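Local coordinates for protein DMATS type aromatic prenyltransferase (Micromonospora olivasterospora, PDB 6ZRY) that probably transfers a dimethylallyl group to C6 of the indole of tryptophan, as a bacterial aromatic prenyltransferase with the ABBA-barrel fold, at residues A[34-39]-A[77-83]; A[118-122]-A[149-154]; A[167-172]-A[207-211]; A[215-221]-A[251-257]. Residues are numbered along the deposited sequence.

Interaction 1: A[34-39]-A[77-83]; sequences GLLGPV and ILGETLG
The C-terminal end of a helix meets the outgoing end of a strand here. Residues 34-36 end helix 26-36; Gly37 then breaks it with positive phi (48/-125), and Pro38 and Val39 follow in a short 3-10 segment. Residues 77-79 are extended, and 80-83 run on as loop. CA atoms come nearest at Leu35 and Thr81 (5.2 Å) and at Pro38 and Leu82 (6.8 Å). Glycine suits position 37 twice over: positive phi favours it, and a CB would clash with Thr81 CG2.

Polar links serve the carbonyls of Leu35 and Leu36 at the helix end. Thr81 (chi1 m) donates from OG1 to Leu35 O at 2.7 Å. One water donates to Leu36 O and Glu80 O, both 2.8 Å away, and accepts from Leu82 N at 3.1 Å, so it bridges helix end and loop.

Apolar contacts flank these. Leu35 (chi1 t, chi2 p) sets CD2 4.0 Å from Ile77 CG2; a CB on Gly79 would crowd Leu35 CD2. Val39 CG2 lies 3.5 Å from Leu82 CD1. Separately, Pro38 CG makes a van der Waals approach to the carbonyl Leu82 O at 3.4 Å.

This is alpha-on-beta packing of the ABBA barrel: Leu35 reaches Cys133 and Leu135 of strand 131-138 and Val61 of strand 61-68, while Thr81 and Leu82 touch helix 88-106.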
# COMPACT_ATOMS: atom_id res chain seq x y z
N GLY A 34 -5.65 17.90 0.26
CA GLY A 34 -6.58 17.49 1.34
C GLY A 34 -5.95 16.44 2.24
O GLY A 34 -6.01 16.57 3.46
N LEU A 35 -5.35 15.42 1.64
CA LEU A 35 -4.77 14.28 2.39
C LEU A 35 -3.62 14.81 3.25
O LEU A 35 -3.50 14.39 4.42
CB LEU A 35 -4.28 13.22 1.38
CG LEU A 35 -3.65 12.00 2.01
CD1 LEU A 35 -4.58 11.38 3.04
CD2 LEU A 35 -3.27 10.99 0.95
N LEU A 36 -2.81 15.72 2.73
CA LEU A 36 -1.64 16.23 3.48
C LEU A 36 -2.09 17.03 4.72
O LEU A 36 -1.36 17.03 5.76
CB LEU A 36 -0.78 17.05 2.54
CG LEU A 36 0.07 16.22 1.57
CD1 LEU A 36 0.74 17.11 0.54
CD2 LEU A 36 1.11 15.43 2.34
N GLY A 37 -3.23 17.71 4.65
CA GLY A 37 -3.71 18.59 5.74
C GLY A 37 -2.58 19.51 6.20
O GLY A 37 -1.96 20.19 5.37
N PRO A 38 -2.23 19.53 7.52
CA PRO A 38 -1.29 20.51 8.05
C PRO A 38 0.18 20.30 7.63
O PRO A 38 0.98 21.16 7.81
CB PRO A 38 -1.45 20.33 9.56
CG PRO A 38 -1.80 18.88 9.72
CD PRO A 38 -2.66 18.56 8.53
N VAL A 39 0.50 19.13 7.07
CA VAL A 39 1.85 18.80 6.55
C VAL A 39 2.11 19.58 5.26
O VAL A 39 3.28 19.93 5.01
CB VAL A 39 1.97 17.29 6.35
CG1 VAL A 39 3.21 16.92 5.55
CG2 VAL A 39 1.94 16.59 7.67
N ILE A 77 -1.89 7.04 -4.56
CA ILE A 77 -1.21 7.65 -3.40
C ILE A 77 -1.72 6.92 -2.18
O ILE A 77 -2.95 6.90 -1.99
CB ILE A 77 -1.52 9.15 -3.28
CG1 ILE A 77 -0.99 9.94 -4.47
CG2 ILE A 77 -0.95 9.65 -1.97
CD1 ILE A 77 -1.57 11.32 -4.60
N LEU A 78 -0.81 6.41 -1.35
CA LEU A 78 -1.12 5.92 0.00
C LEU A 78 -0.68 6.98 0.99
O LEU A 78 0.44 7.46 0.86
CB LEU A 78 -0.39 4.60 0.24
CG LEU A 78 -0.60 3.95 1.62
CD1 LEU A 78 -2.00 3.39 1.74
CD2 LEU A 78 0.41 2.86 1.84
N GLY A 79 -1.49 7.33 1.97
CA GLY A 79 -0.97 8.21 3.03
C GLY A 79 -1.97 8.50 4.11
O GLY A 79 -2.98 7.77 4.22
N GLU A 80 -1.65 9.50 4.92
CA GLU A 80 -2.46 9.85 6.09
C GLU A 80 -2.40 11.36 6.29
O GLU A 80 -1.44 12.00 5.85
CB GLU A 80 -2.02 9.07 7.34
CG GLU A 80 -0.61 9.35 7.80
CD GLU A 80 -0.18 8.57 9.03
OE1 GLU A 80 -1.07 8.11 9.79
OE2 GLU A 80 1.03 8.42 9.23
N THR A 81 -3.42 11.87 6.95
CA THR A 81 -3.55 13.27 7.38
C THR A 81 -3.16 13.34 8.85
O THR A 81 -3.86 12.74 9.69
CB THR A 81 -4.96 13.80 7.19
OG1 THR A 81 -5.52 13.38 5.93
CG2 THR A 81 -4.99 15.32 7.28
N LEU A 82 -2.10 14.06 9.16
CA LEU A 82 -1.62 14.16 10.54
C LEU A 82 -2.58 15.10 11.33
O LEU A 82 -3.18 15.99 10.71
CB LEU A 82 -0.18 14.65 10.54
CG LEU A 82 0.84 13.69 9.91
CD1 LEU A 82 2.25 14.20 10.15
CD2 LEU A 82 0.71 12.26 10.45
N GLY A 83 -2.76 14.83 12.62
CA GLY A 83 -3.61 15.64 13.51
C GLY A 83 -2.92 16.94 13.94
O GLY A 83 -1.72 17.13 13.59
O HOH W 1 -0.47 14.53 6.62

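Interaction 2: A[118-122]-A[149-154]; sequences DLFAT and LNPEVK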
# COMPACT_ATOMS: atom_id res chain seq x y z
N ASP A 118 -17.07 0.29 14.83
CA ASP A 118 -17.03 0.06 16.30
C ASP A 118 -16.04 -1.05 16.65
O ASP A 118 -15.55 -1.03 17.80
CB ASP A 118 -18.43 -0.23 16.88
CG ASP A 118 -19.03 -1.57 16.51
OD1 ASP A 118 -19.38 -1.74 15.33
OD2 ASP A 118 -19.17 -2.42 17.41
N LEU A 119 -15.76 -1.99 15.73
CA LEU A 119 -14.80 -3.08 16.00
C LEU A 119 -13.39 -2.51 16.05
O LEU A 119 -12.60 -3.02 16.84
CB LEU A 119 -14.91 -4.17 14.93
CG LEU A 119 -16.26 -4.86 14.83
CD1 LEU A 119 -16.26 -5.85 13.69
CD2 LEU A 119 -16.63 -5.56 16.14
N PHE A 120 -13.09 -1.48 15.26
CA PHE A 120 -11.76 -0.83 15.22
C PHE A 120 -11.70 0.34 16.20
O PHE A 120 -10.61 0.71 16.55
CB PHE A 120 -11.39 -0.40 13.79
CG PHE A 120 -11.24 -1.55 12.82
CD1 PHE A 120 -12.36 -2.14 12.24
CD2 PHE A 120 -9.98 -2.04 12.47
CE1 PHE A 120 -12.23 -3.19 11.35
CE2 PHE A 120 -9.86 -3.10 11.58
CZ PHE A 120 -10.98 -3.67 11.01
N ALA A 121 -12.83 0.91 16.61
CA ALA A 121 -12.87 2.17 17.39
C ALA A 121 -12.25 1.92 18.76
O ALA A 121 -12.63 0.94 19.42
CB ALA A 121 -14.27 2.71 17.50
N THR A 122 -11.34 2.80 19.16
CA THR A 122 -10.65 2.73 20.47
C THR A 122 -10.03 4.09 20.74
O THR A 122 -9.56 4.75 19.78
CB THR A 122 -9.61 1.61 20.51
OG1 THR A 122 -8.98 1.65 21.80
CG2 THR A 122 -8.56 1.71 19.42
N LEU A 149 -7.31 -0.01 7.27
CA LEU A 149 -7.47 -0.05 8.74
C LEU A 149 -6.39 -0.94 9.32
O LEU A 149 -6.03 -1.95 8.64
CB LEU A 149 -8.86 -0.56 9.10
CG LEU A 149 -10.04 0.25 8.55
CD1 LEU A 149 -11.35 -0.39 8.95
CD2 LEU A 149 -10.01 1.68 9.03
N ASN A 150 -5.91 -0.61 10.51
CA ASN A 150 -4.87 -1.39 11.24
C ASN A 150 -5.58 -2.48 12.03
O ASN A 150 -6.28 -2.17 12.98
CB ASN A 150 -4.03 -0.51 12.17
CG ASN A 150 -2.93 -1.29 12.87
OD1 ASN A 150 -2.71 -2.47 12.58
ND2 ASN A 150 -2.21 -0.62 13.76
N PRO A 151 -5.44 -3.78 11.66
CA PRO A 151 -6.04 -4.88 12.41
C PRO A 151 -5.49 -4.96 13.83
O PRO A 151 -6.13 -5.57 14.68
CB PRO A 151 -5.62 -6.13 11.63
CG PRO A 151 -5.35 -5.60 10.24
CD PRO A 151 -4.67 -4.28 10.51
N GLU A 152 -4.32 -4.40 14.06
CA GLU A 152 -3.62 -4.49 15.37
C GLU A 152 -3.90 -3.25 16.23
O GLU A 152 -3.16 -3.03 17.23
CB GLU A 152 -2.12 -4.68 15.12
CG GLU A 152 -1.80 -5.99 14.42
CD GLU A 152 -0.31 -6.17 14.11
OE1 GLU A 152 0.09 -7.30 13.89
OE2 GLU A 152 0.42 -5.18 14.13
N VAL A 153 -4.90 -2.46 15.89
CA VAL A 153 -5.17 -1.15 16.56
C VAL A 153 -5.57 -1.38 18.03
O VAL A 153 -5.33 -0.48 18.83
CB VAL A 153 -6.22 -0.35 15.81
CG1 VAL A 153 -7.61 -0.94 15.99
CG2 VAL A 153 -6.19 1.13 16.21
N LYS A 154 -6.16 -2.52 18.37
CA LYS A 154 -6.50 -2.87 19.77
C LYS A 154 -5.46 -3.85 20.32
O LYS A 154 -5.74 -4.54 21.31
CB LYS A 154 -7.92 -3.44 19.84
CG LYS A 154 -9.00 -2.45 19.45
CD LYS A 154 -10.37 -2.94 19.76
CE LYS A 154 -11.42 -1.85 19.70
NZ LYS A 154 -12.79 -2.39 19.96
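An Asx turn coinciding with a type I beta turn, just beyond strand 141-149, receives the end of the short, weakly bonded helix 117-120. Asn150 OD1 accepts from Glu152 N at 2.9 Å, and Val153 N bonds to Asn150 O at 3.2 Å; proline, with its fixed phi, fits the second position of the turn. Against this the Phe120 ring supplies a broad apolar surface: Leu149 CD1 sits 3.7 Å from the ring centroid, almost on its normal, a CH-pi contact, while Asn150 O lies at the ring edge, 3.7 Å from Phe120 CD2. Val153 CG1 is 3.5 Å from Phe120 O, and its CG2 is 4.0 Å from Thr122 CG2. The fully extended outer chain of Lys154 spans the gap, bringing CE to 3.1 Å from Ala121 O and letting NZ make a weak 3.2 Å hydrogen bond to Leu119 O. Phe120 also meets Phe198 and Leu162, placing the contact where an ABBA-barrel strand leads through a turn toward the outer helix 159-170.

Interaction 3: A[167-172]-A[207-211]; sequences LHRLGL and QARVK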
# COMPACT_ATOMS: atom_id res chain seq x y z
N LEU A 167 -15.06 -9.37 9.24
CA LEU A 167 -15.42 -10.10 8.01
C LEU A 167 -16.79 -10.76 8.18
O LEU A 167 -17.59 -10.66 7.26
CB LEU A 167 -14.34 -11.11 7.67
CG LEU A 167 -13.02 -10.52 7.23
CD1 LEU A 167 -12.03 -11.63 6.94
CD2 LEU A 167 -13.21 -9.64 6.01
N HIS A 168 -17.08 -11.36 9.34
CA HIS A 168 -18.42 -11.96 9.62
C HIS A 168 -19.52 -10.90 9.42
O HIS A 168 -20.52 -11.18 8.72
CB HIS A 168 -18.48 -12.56 11.03
CG HIS A 168 -19.82 -13.09 11.36
ND1 HIS A 168 -20.48 -13.97 10.54
CD2 HIS A 168 -20.64 -12.83 12.38
CE1 HIS A 168 -21.66 -14.23 11.05
NE2 HIS A 168 -21.78 -13.55 12.17
N ARG A 169 -19.34 -9.71 9.97
CA ARG A 169 -20.35 -8.63 9.83
C ARG A 169 -20.57 -8.32 8.36
O ARG A 169 -21.68 -7.97 8.01
CB ARG A 169 -19.92 -7.36 10.53
CG ARG A 169 -20.02 -7.43 12.03
CD ARG A 169 -20.70 -6.21 12.57
NE ARG A 169 -20.51 -6.14 14.00
CZ ARG A 169 -20.05 -5.10 14.65
NH1 ARG A 169 -19.75 -3.97 14.02
NH2 ARG A 169 -19.93 -5.17 15.97
N LEU A 170 -19.54 -8.41 7.54
CA LEU A 170 -19.66 -7.99 6.12
C LEU A 170 -20.26 -9.11 5.27
O LEU A 170 -20.53 -8.84 4.11
CB LEU A 170 -18.28 -7.57 5.64
CG LEU A 170 -17.78 -6.26 6.24
CD1 LEU A 170 -16.33 -6.01 5.83
CD2 LEU A 170 -18.67 -5.09 5.80
N GLY A 171 -20.45 -10.31 5.84
CA GLY A 171 -20.97 -11.47 5.10
C GLY A 171 -19.85 -12.21 4.40
O GLY A 171 -20.14 -12.97 3.45
N LEU A 172 -18.63 -12.02 4.86
CA LEU A 172 -17.43 -12.73 4.44
C LEU A 172 -17.04 -13.66 5.59
O LEU A 172 -17.87 -13.81 6.55
CB LEU A 172 -16.34 -11.69 4.10
CG LEU A 172 -16.71 -10.73 2.95
CD1 LEU A 172 -15.69 -9.61 2.80
CD2 LEU A 172 -16.86 -11.50 1.64
N GLN A 207 -21.13 -5.91 -3.99
CA GLN A 207 -20.92 -6.99 -3.00
C GLN A 207 -19.77 -6.61 -2.05
O GLN A 207 -18.94 -5.74 -2.40
CB GLN A 207 -20.70 -8.32 -3.73
CG GLN A 207 -19.65 -8.27 -4.83
CD GLN A 207 -19.54 -9.58 -5.57
OE1 GLN A 207 -20.22 -10.57 -5.26
NE2 GLN A 207 -18.67 -9.59 -6.58
N ALA A 208 -19.78 -7.18 -0.86
CA ALA A 208 -18.73 -6.97 0.15
C ALA A 208 -17.41 -7.50 -0.43
O ALA A 208 -17.41 -8.59 -1.08
CB ALA A 208 -19.11 -7.66 1.44
N ARG A 209 -16.34 -6.77 -0.20
CA ARG A 209 -14.99 -7.13 -0.69
C ARG A 209 -13.97 -6.52 0.27
O ARG A 209 -14.15 -5.34 0.66
CB ARG A 209 -14.86 -6.63 -2.12
CG ARG A 209 -13.45 -6.70 -2.70
CD ARG A 209 -13.49 -6.19 -4.13
NE ARG A 209 -13.67 -7.33 -5.01
CZ ARG A 209 -12.80 -7.75 -5.91
NH1 ARG A 209 -13.06 -8.82 -6.64
NH2 ARG A 209 -11.67 -7.08 -6.11
N VAL A 210 -13.01 -7.31 0.71
CA VAL A 210 -11.93 -6.88 1.63
C VAL A 210 -10.60 -7.38 1.08
O VAL A 210 -10.53 -8.53 0.59
CB VAL A 210 -12.16 -7.40 3.05
CG1 VAL A 210 -10.98 -7.11 3.97
CG2 VAL A 210 -13.47 -6.88 3.64
N LYS A 211 -9.57 -6.56 1.18
CA LYS A 211 -8.21 -6.98 0.89
C LYS A 211 -7.46 -7.03 2.22
O LYS A 211 -7.37 -5.99 2.88
CB LYS A 211 -7.63 -6.02 -0.13
CG LYS A 211 -6.52 -6.54 -0.96
CD LYS A 211 -6.38 -5.72 -2.25
CE LYS A 211 -4.96 -5.56 -2.72
NZ LYS A 211 -4.90 -4.79 -4.00
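This is an essentially apolar helix-on-sheet contact on the outer side of the barrel, where the end of helix 159-170 lies over the beginning of strand 209-220. Leu167, Leu170 and Leu172 all reach Val210, and Leu170 and Leu172 also reach Ala208. Val210 CG2 is the shared target: Leu167 CD2 and Leu172 CD1 each approach it to 3.6 Å, and Leu170 CD1 to 3.7 Å. Beta-branched valine suits a strand and presents a compact methyl to all three. Ala208 is small enough for the backbone to come close, its CB lying 3.2 Å from Leu170 O and 4.2 Å from Leu172 CD1. Strand alternation turns Arg209 away from the helix.

The helix closes in a Schellman motif: Leu172 N bonds to Leu167 O at 2.9 Å and Gly171 N to His168 O at 3.0 Å. Gly171 takes the positive phi (85°) that glycine accommodates easily, and the reversal brings Leu172 back onto the strand. Phe198 touches Leu167, Leu170 and Val210, extending the apolar layer.

Since the segments meet mainly through aliphatic side chains, with no hydrogen bond between them, their association rests on van der Waals fit and the exclusion of water; the strand's backbone is satisfied by its neighbours, Val210 with Phe264 and Lys211 with Ala199.

Interaction 4: A[215-221]-A[251-257]; sequences THHEAEV and RRFDGRP
Most unusual is a short, irregular antiparallel pairing edged by a charge network, in which Arg252 serves two acids. Arg252 NH1 meets Glu220 OE2 at 3.1 Å in a salt bridge whose hydrogen bond is weak, while NH2 lies 2.5 Å from Asp254 OD1 and weakly hydrogen-bonds Glu218 O at 3.3 Å. Arg252 bends at chi3 (39°) and Glu220 takes m, m, so their ends converge.

Residues 215-216 are strand; Glu218 turns with positive phi (44/62), and the chain extends again before Val221 opens helix 221-228, with Glu220 at its N-cap. Nearest CA pairs are His217-Pro257 (5.1 Å), Glu218-Asp254 (4.4 Å), non-hydrogen-bonded Glu220-Arg252 (4.6 Å) and Val221-Arg251 (5.7 Å). Phe253 N bonds to Ala219 O and Val221 N to Arg251 O, each at 3.0 Å. One water donates to His216 O (2.7 Å) and Phe253 O (3.0 Å) and weakly accepts from Ala219 N (3.3 Å); another joins Glu218 N (2.9 Å), Phe253 O (3.2 Å) and Gly255 O (2.8 Å); a third connects Glu220 OE1 (2.6 Å) to Arg251 NE (2.9 Å).

Pro257, rigid and apolar, closes the far end: CG lies 3.3 Å from Thr215 CG2, and CB 3.4 Å from His216 O. Val221 CG1 packs over the Arg251 guanidinium, 3.6 Å from NH2.

Direct backbone bonds, charges and bridging waters join the segments, solvent linking polar groups that the irregular pairing leaves apart.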
# COMPACT_ATOMS: atom_id res chain seq x y z
N THR A 215 1.96 -9.73 6.85
CA THR A 215 3.41 -9.53 6.83
C THR A 215 4.04 -10.82 7.32
O THR A 215 3.69 -11.27 8.43
CB THR A 215 3.84 -8.31 7.63
OG1 THR A 215 3.16 -7.16 7.09
CG2 THR A 215 5.33 -8.09 7.61
N HIS A 216 4.93 -11.39 6.52
CA HIS A 216 5.62 -12.66 6.78
C HIS A 216 7.03 -12.36 7.26
O HIS A 216 7.92 -12.20 6.40
CB HIS A 216 5.62 -13.53 5.51
CG HIS A 216 4.26 -13.85 5.00
ND1 HIS A 216 3.40 -14.72 5.66
CD2 HIS A 216 3.62 -13.49 3.87
CE1 HIS A 216 2.29 -14.84 4.99
NE2 HIS A 216 2.40 -14.12 3.88
N HIS A 217 7.25 -12.26 8.56
CA HIS A 217 8.56 -11.87 9.14
C HIS A 217 9.58 -12.99 8.92
O HIS A 217 9.22 -14.15 9.13
CB HIS A 217 8.41 -11.47 10.61
CG HIS A 217 7.68 -10.19 10.77
ND1 HIS A 217 8.30 -8.96 10.60
CD2 HIS A 217 6.37 -9.95 10.98
CE1 HIS A 217 7.41 -8.01 10.77
NE2 HIS A 217 6.20 -8.59 11.00
N GLU A 218 10.79 -12.64 8.49
CA GLU A 218 11.95 -13.57 8.33
C GLU A 218 11.46 -14.86 7.68
O GLU A 218 11.52 -15.93 8.33
CB GLU A 218 12.59 -13.84 9.69
CG GLU A 218 13.30 -12.63 10.28
CD GLU A 218 13.02 -12.44 11.76
OE1 GLU A 218 13.99 -12.42 12.55
OE2 GLU A 218 11.84 -12.32 12.12
N ALA A 219 10.95 -14.76 6.46
CA ALA A 219 10.15 -15.82 5.83
C ALA A 219 10.92 -16.43 4.67
O ALA A 219 11.62 -15.68 3.90
CB ALA A 219 8.81 -15.27 5.38
N GLU A 220 10.78 -17.74 4.52
CA GLU A 220 11.19 -18.49 3.31
C GLU A 220 10.14 -18.27 2.23
O GLU A 220 8.94 -18.33 2.56
CB GLU A 220 11.31 -19.98 3.63
CG GLU A 220 12.34 -20.28 4.70
CD GLU A 220 13.77 -20.21 4.23
OE1 GLU A 220 14.01 -19.86 3.04
OE2 GLU A 220 14.67 -20.49 5.07
N VAL A 221 10.56 -18.07 0.99
CA VAL A 221 9.63 -17.97 -0.18
C VAL A 221 8.77 -19.25 -0.23
O VAL A 221 7.63 -19.17 -0.62
CB VAL A 221 10.39 -17.70 -1.50
CG1 VAL A 221 11.39 -18.78 -1.85
CG2 VAL A 221 9.45 -17.50 -2.66
N ARG A 251 16.39 -16.30 -0.95
CA ARG A 251 15.27 -17.25 -0.66
C ARG A 251 14.67 -16.95 0.72
O ARG A 251 13.48 -17.24 0.91
CB ARG A 251 15.75 -18.71 -0.68
CG ARG A 251 16.11 -19.25 -2.07
CD ARG A 251 16.21 -20.77 -2.04
NE ARG A 251 14.97 -21.32 -1.50
CZ ARG A 251 13.89 -21.64 -2.21
NH1 ARG A 251 13.89 -21.51 -3.53
NH2 ARG A 251 12.80 -22.09 -1.60
N ARG A 252 15.50 -16.50 1.66
CA ARG A 252 15.09 -16.04 3.01
C ARG A 252 15.06 -14.53 2.98
O ARG A 252 16.11 -13.95 2.85
CB ARG A 252 16.09 -16.42 4.11
CG ARG A 252 16.27 -17.90 4.33
CD ARG A 252 16.87 -18.23 5.71
NE ARG A 252 16.38 -17.41 6.84
CZ ARG A 252 15.10 -17.29 7.26
NH1 ARG A 252 14.11 -17.90 6.62
NH2 ARG A 252 14.81 -16.54 8.30
N PHE A 253 13.90 -13.94 3.11
CA PHE A 253 13.75 -12.47 3.14
C PHE A 253 13.87 -12.04 4.61
O PHE A 253 12.85 -11.79 5.27
CB PHE A 253 12.49 -12.09 2.36
CG PHE A 253 12.64 -12.28 0.86
CD1 PHE A 253 12.61 -13.54 0.28
CD2 PHE A 253 12.83 -11.18 0.02
CE1 PHE A 253 12.74 -13.70 -1.10
CE2 PHE A 253 12.95 -11.34 -1.35
CZ PHE A 253 12.92 -12.60 -1.91
N ASP A 254 15.12 -12.01 5.09
CA ASP A 254 15.50 -11.69 6.50
C ASP A 254 15.76 -10.20 6.67
O ASP A 254 15.98 -9.78 7.81
CB ASP A 254 16.73 -12.49 6.93
CG ASP A 254 16.39 -13.93 7.23
OD1 ASP A 254 15.17 -14.22 7.46
OD2 ASP A 254 17.33 -14.76 7.23
N GLY A 255 15.75 -9.42 5.58
CA GLY A 255 15.66 -7.96 5.66
C GLY A 255 14.23 -7.54 5.89
O GLY A 255 13.56 -8.14 6.73
N ARG A 256 13.75 -6.55 5.14
CA ARG A 256 12.35 -6.14 5.21
C ARG A 256 11.50 -7.30 4.71
O ARG A 256 11.92 -8.03 3.81
CB ARG A 256 12.12 -4.84 4.45
CG ARG A 256 12.80 -3.66 5.10
CD ARG A 256 12.41 -2.37 4.43
NE ARG A 256 13.23 -1.25 4.86
CZ ARG A 256 13.01 -0.49 5.94
NH1 ARG A 256 11.99 -0.73 6.75
NH2 ARG A 256 13.84 0.51 6.21
N PRO A 257 10.34 -7.56 5.36
CA PRO A 257 9.60 -8.79 5.15
C PRO A 257 8.77 -8.78 3.85
O PRO A 257 8.29 -7.74 3.47
CB PRO A 257 8.65 -8.84 6.37
CG PRO A 257 8.41 -7.40 6.71
CD PRO A 257 9.72 -6.70 6.39
O HOH W 2 9.93 -12.12 4.67
O HOH W 3 11.61 -10.00 7.61
O HOH W 4 12.07 -20.76 0.55
O HOH W 5 14.11 -21.71 1.25

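The four contacts follow one another along the chain, all within the single antiparallel sheet and its surrounding helices. Interactions 2 and 3 are neighbours, centres 16 Å apart, and touch directly: Asp118 OD1 of one forms a 2.6 Å salt bridge with Arg169 NH1 of the other. Interactions 3 and 4 use the two ends of strand 209-220, so their centres lie 29 Å apart although their segments adjoin in sequence. Interaction 1 lies across the chain's centre from interaction 4, about 30 Å away between centres. Around the tryptophan-holding barrel, interactions 1 and 3 pack helix ends against strands, interaction 2 sets a helix end on a turn, and interaction 4 joins strands 209-220 and 252-253.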